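Local coordinates for reticulocyte-binding protein 2a (Plasmodium vivax, PDB 4Z8N) that probably mediates attachment of the malaria parasite to red blood cells, notably reticulocytes, during invasion, this piece being its largely helical erythrocyte-binding domain, at residues A[118-121]-A[122-126]; A[10-13]-A[14-18]. All blocks are in the same frame, centred on the assembly; numbering follows the deposited sequence.

Interaction 1: residues A[118-121]-A[122-126]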
loop_
_atom_site.group_PDB
_atom_site.type_symbol
_atom_site.label_atom_id
_atom_site.label_comp_id
_atom_site.label_asym_id
_atom_site.label_seq_id
_atom_site.Cartn_x
_atom_site.Cartn_y
_atom_site.Cartn_z
ATOM N N ASN A 118 18.121 -2.541 -0.447
ATOM C CA ASN A 118 18.404 -2.131 -1.825
ATOM C C ASN A 118 17.366 -1.169 -2.405
ATOM O O ASN A 118 17.301 -0.984 -3.620
ATOM C CB ASN A 118 18.518 -3.359 -2.730
ATOM C CG ASN A 118 19.483 -4.391 -2.190
ATOM O OD1 ASN A 118 20.632 -4.079 -1.876
ATOM N ND2 ASN A 118 19.017 -5.630 -2.071
ATOM N N MET A 119 16.565 -0.562 -1.532
ATOM C CA MET A 119 15.505 0.365 -1.933
ATOM C C MET A 119 16.041 1.473 -2.825
ATOM O O MET A 119 15.412 1.880 -3.802
ATOM C CB MET A 119 14.837 0.962 -0.690
ATOM C CG MET A 119 14.333 2.390 -0.843
ATOM S SD MET A 119 13.643 3.040 0.694
ATOM C CE MET A 119 14.904 2.558 1.873
ATOM N N GLU A 120 17.235 1.927 -2.479
ATOM C CA GLU A 120 17.887 3.042 -3.136
ATOM C C GLU A 120 18.404 2.676 -4.517
ATOM O O GLU A 120 18.261 3.443 -5.473
ATOM C CB GLU A 120 19.033 3.521 -2.265
ATOM C CG GLU A 120 19.682 4.771 -2.736
ATOM C CD GLU A 120 20.618 5.322 -1.688
ATOM O OE1 GLU A 120 21.745 4.802 -1.540
ATOM O OE2 GLU A 120 20.198 6.253 -0.972
ATOM N N SER A 121 19.025 1.504 -4.600
ATOM C CA SER A 121 19.511 0.972 -5.862
ATOM C C SER A 121 18.341 0.688 -6.800
ATOM O O SER A 121 18.423 0.944 -8.001
ATOM C CB SER A 121 20.329 -0.297 -5.625
ATOM O OG SER A 121 21.450 -0.032 -4.800
ATOM N N TYR A 122 17.254 0.165 -6.240
ATOM C CA TYR A 122 16.044 -0.106 -7.011
ATOM C C TYR A 122 15.437 1.173 -7.582
ATOM O O TYR A 122 15.105 1.236 -8.765
ATOM C CB TYR A 122 15.008 -0.830 -6.149
ATOM C CG TYR A 122 15.375 -2.258 -5.823
ATOM C CD1 TYR A 122 16.228 -2.980 -6.648
ATOM C CD2 TYR A 122 14.864 -2.888 -4.696
ATOM C CE1 TYR A 122 16.566 -4.287 -6.358
ATOM C CE2 TYR A 122 15.198 -4.198 -4.396
ATOM C CZ TYR A 122 16.049 -4.891 -5.233
ATOM O OH TYR A 122 16.387 -6.194 -4.946
ATOM N N THR A 123 15.293 2.186 -6.731
ATOM C CA THR A 123 14.741 3.476 -7.137
ATOM C C THR A 123 15.583 4.137 -8.230
ATOM O O THR A 123 15.047 4.739 -9.162
ATOM C CB THR A 123 14.633 4.435 -5.933
ATOM O OG1 THR A 123 13.802 3.845 -4.926
ATOM C CG2 THR A 123 14.043 5.774 -6.354
ATOM N N ASP A 124 16.903 4.016 -8.106
ATOM C CA ASP A 124 17.827 4.592 -9.078
ATOM C C ASP A 124 17.629 3.993 -10.467
ATOM O O ASP A 124 17.623 4.710 -11.463
ATOM C CB ASP A 124 19.276 4.394 -8.626
ATOM C CG ASP A 124 19.645 5.273 -7.444
ATOM O OD1 ASP A 124 18.763 6.008 -6.950
ATOM O OD2 ASP A 124 20.816 5.225 -7.008
ATOM N N ARG A 125 17.462 2.677 -10.524
ATOM C CA ARG A 125 17.273 1.990 -11.797
ATOM C C ARG A 125 15.937 2.344 -12.432
ATOM O O ARG A 125 15.840 2.475 -13.651
ATOM C CB ARG A 125 17.372 0.479 -11.612
ATOM C CG ARG A 125 18.734 0.003 -11.157
ATOM C CD ARG A 125 18.708 -1.489 -10.938
ATOM N NE ARG A 125 18.463 -2.203 -12.187
ATOM C CZ ARG A 125 18.224 -3.507 -12.264
ATOM N NH1 ARG A 125 18.175 -4.232 -11.159
ATOM N NH2 ARG A 125 18.017 -4.083 -13.440
ATOM N N MET A 126 14.907 2.491 -11.603
ATOM C CA MET A 126 13.598 2.912 -12.087
ATOM C C MET A 126 13.685 4.331 -12.634
ATOM O O MET A 126 13.067 4.657 -13.646
ATOM C CB MET A 126 12.552 2.829 -10.973
ATOM C CG MET A 126 12.367 1.433 -10.408
ATOM S SD MET A 126 11.383 1.403 -8.893
ATOM C CE MET A 126 11.766 -0.241 -8.296
#

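Interaction 2: residues A[10-13]-A[14-18]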
loop_
_atom_site.group_PDB
_atom_site.type_symbol
_atom_site.label_atom_id
_atom_site.label_comp_id
_atom_site.label_asym_id
_atom_site.label_seq_id
_atom_site.Cartn_x
_atom_site.Cartn_y
_atom_site.Cartn_z
ATOM N N PHE A 10 5.221 -0.388 3.819
ATOM C CA PHE A 10 6.095 0.505 4.573
ATOM C C PHE A 10 6.206 1.882 3.930
ATOM O O PHE A 10 6.681 2.019 2.802
ATOM C CB PHE A 10 7.482 -0.119 4.723
ATOM C CG PHE A 10 7.462 -1.473 5.367
ATOM C CD1 PHE A 10 7.254 -1.602 6.732
ATOM C CD2 PHE A 10 7.633 -2.619 4.607
ATOM C CE1 PHE A 10 7.223 -2.846 7.328
ATOM C CE2 PHE A 10 7.603 -3.868 5.196
ATOM C CZ PHE A 10 7.401 -3.983 6.559
ATOM N N SER A 11 5.754 2.898 4.656
ATOM C CA SER A 11 5.893 4.280 4.211
ATOM C C SER A 11 7.118 4.907 4.867
ATOM O O SER A 11 7.731 4.301 5.747
ATOM C CB SER A 11 4.636 5.083 4.539
ATOM O OG SER A 11 4.525 6.213 3.691
ATOM N N ASN A 12 7.479 6.117 4.450
ATOM C CA ASN A 12 8.674 6.746 5.001
ATOM C C ASN A 12 8.670 8.269 5.015
ATOM O O ASN A 12 7.619 8.913 4.993
ATOM C CB ASN A 12 9.914 6.266 4.238
ATOM C CG ASN A 12 9.947 6.744 2.790
ATOM O OD1 ASN A 12 9.027 7.411 2.312
ATOM N ND2 ASN A 12 11.023 6.413 2.090
ATOM N N SER A 13 9.882 8.815 5.055
ATOM C CA SER A 13 10.133 10.249 5.016
ATOM C C SER A 13 9.394 10.947 3.877
ATOM O O SER A 13 8.603 11.860 4.108
ATOM C CB SER A 13 11.637 10.505 4.882
ATOM O OG SER A 13 12.239 9.544 4.026
ATOM N N SER A 14 9.652 10.501 2.652
ATOM C CA SER A 14 9.172 11.189 1.454
ATOM C C SER A 14 7.700 10.924 1.138
ATOM O O SER A 14 7.085 11.658 0.364
ATOM C CB SER A 14 10.032 10.792 0.251
ATOM O OG SER A 14 10.052 9.385 0.079
ATOM N N GLY A 15 7.140 9.876 1.732
ATOM C CA GLY A 15 5.748 9.536 1.503
ATOM C C GLY A 15 5.606 8.397 0.515
ATOM O O GLY A 15 4.497 7.995 0.164
ATOM N N GLN A 16 6.740 7.885 0.054
ATOM C CA GLN A 16 6.747 6.702 -0.791
ATOM C C GLN A 16 6.222 5.511 0.013
ATOM O O GLN A 16 6.409 5.432 1.228
ATOM C CB GLN A 16 8.156 6.432 -1.332
ATOM C CG GLN A 16 8.950 5.439 -0.490
ATOM C CD GLN A 16 10.301 5.058 -1.083
ATOM O OE1 GLN A 16 10.555 5.228 -2.280
ATOM N NE2 GLN A 16 11.173 4.523 -0.239
ATOM N N ILE A 17 5.529 4.606 -0.660
ATOM C CA ILE A 17 5.043 3.405 -0.004
ATOM C C ILE A 17 5.668 2.195 -0.672
ATOM O O ILE A 17 5.420 1.925 -1.848
ATOM C CB ILE A 17 3.502 3.300 -0.052
ATOM C CG1 ILE A 17 2.857 4.475 0.692
ATOM C CG2 ILE A 17 3.041 1.979 0.547
ATOM C CD1 ILE A 17 1.335 4.452 0.679
ATOM N N ILE A 18 6.506 1.484 0.071
ATOM C CA ILE A 18 7.078 0.241 -0.422
ATOM C C ILE A 18 6.182 -0.911 0.002
ATOM O O ILE A 18 5.971 -1.135 1.194
ATOM C CB ILE A 18 8.503 0.026 0.094
ATOM C CG1 ILE A 18 9.424 1.121 -0.446
ATOM C CG2 ILE A 18 9.012 -1.349 -0.311
ATOM C CD1 ILE A 18 10.851 0.998 0.018
#

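Interaction 1: residues A[118-121]-A[122-126]
T123 turns its hydroxyl back onto the preceding turn, where OG1 gives its proton to M119 O over 2.8 Å. The backbone T123 N reaches that same M119 O at 2.9 Å, from the opposite face of the carbonyl plane, so one acceptor is gripped by two donors. With OG1 anti to its own carbonyl carbon (chi1 -59°), the hydroxyl lies beside the backbone N and both point at one oxygen. These bonds open helix 119-136, part of the Rh5-type helical domain. N118 sits at the N-cap, yet its side chain makes no capping bond; N118 O instead accepts from Y122 N at 2.9 Å, nearly in line with the C=O. N118 CB also lies over one face of the Y122 ring, 4.0 Å from its centroid in a CH-pi contact, with the amide turned 71° to the ring. Both polar tips are satisfied by Q66 of helix 42-69: OE1 accepts from N118 ND2 and bonds Y122 OH. Next along the helix, D124 N donates to E120 O, but D124 OD1 also crowds E120 O at 3.0 Å, two acceptors that probably repel unless the carboxyl is protonated. E120 OE1 lies 5.6 Å from D124 OD2, like charges not in contact. E120 has been seen to bind calcium in a crystal structure of this protein, though none is bound to this chain in the model.

Interaction 2: residues A[10-13]-A[14-18]
N12 folds its side chain back over the bend of the chain to meet S14, G15 and Q16. From CB, the first torsion sets CG between the backbone N and the carbonyl carbon (chi1 67°), which swings the amide inward across the turn. CG then packs against Q16 CG at 3.7 Å. On one branch OD1 accepts twice, from S14 OG at 3.2 Å and from the backbone G15 N, also at 3.2 Å; both donors come from the same face of the amide plane. The pair limits the amide's rotation, and the backbone N-H of G15 supports the assignment of OD1 as the oxygen. On the other branch ND2 lies 3.4 Å from Q16 CG and 3.0 Å from Q16 NE2. The two amide planes are within 9° of parallel, but two donors facing each other at that distance are doubtful, and the Q16 amide may really be turned end for end. All this happens at the tip of a beta hairpin, strands 9-11 and 17-19, whose bend resembles a type I turn over S13 and S14 with a G1 bulge at G15. The turn bond, G15 N to N12 O, is weak. G15 has a positive phi (101°), where a side chain would press on the preceding carbonyl oxygen; its own O is taken by K224 of helix 199-237. Further down, S11 OG donates to Q16 O from above the carbonyl plane at 3.2 Å. The firm rungs join F10 and I18, an antiparallel hydrogen-bonded pair: F10 N to I18 O and I18 N to F10 O are each 2.8 Å. On that face the F10 side chain packs on K112 and V115 of helix 94-115, while I18 rests on M119.

How the interactions relate
Both contacts are local, but they differ in depth: interaction 1 lies at the surface, its centre about 18 Å from the centre of the chain, while interaction 2 is partly buried, its centre about 10 Å from that point. Helical i to i+4 bonding dominates the first, with one threonine hydroxyl added; the second combines cross-strand bonds with side-chain bonds round a tight bend. They hold different elements, helix 119-136 and the hairpin, which meet through M119: its SD packs 3.5 Å from I18 CD1, and its close approach to Q16 NE2 shares the doubt over that amide. The side chain of Q16 is about 8 Å from that of E120.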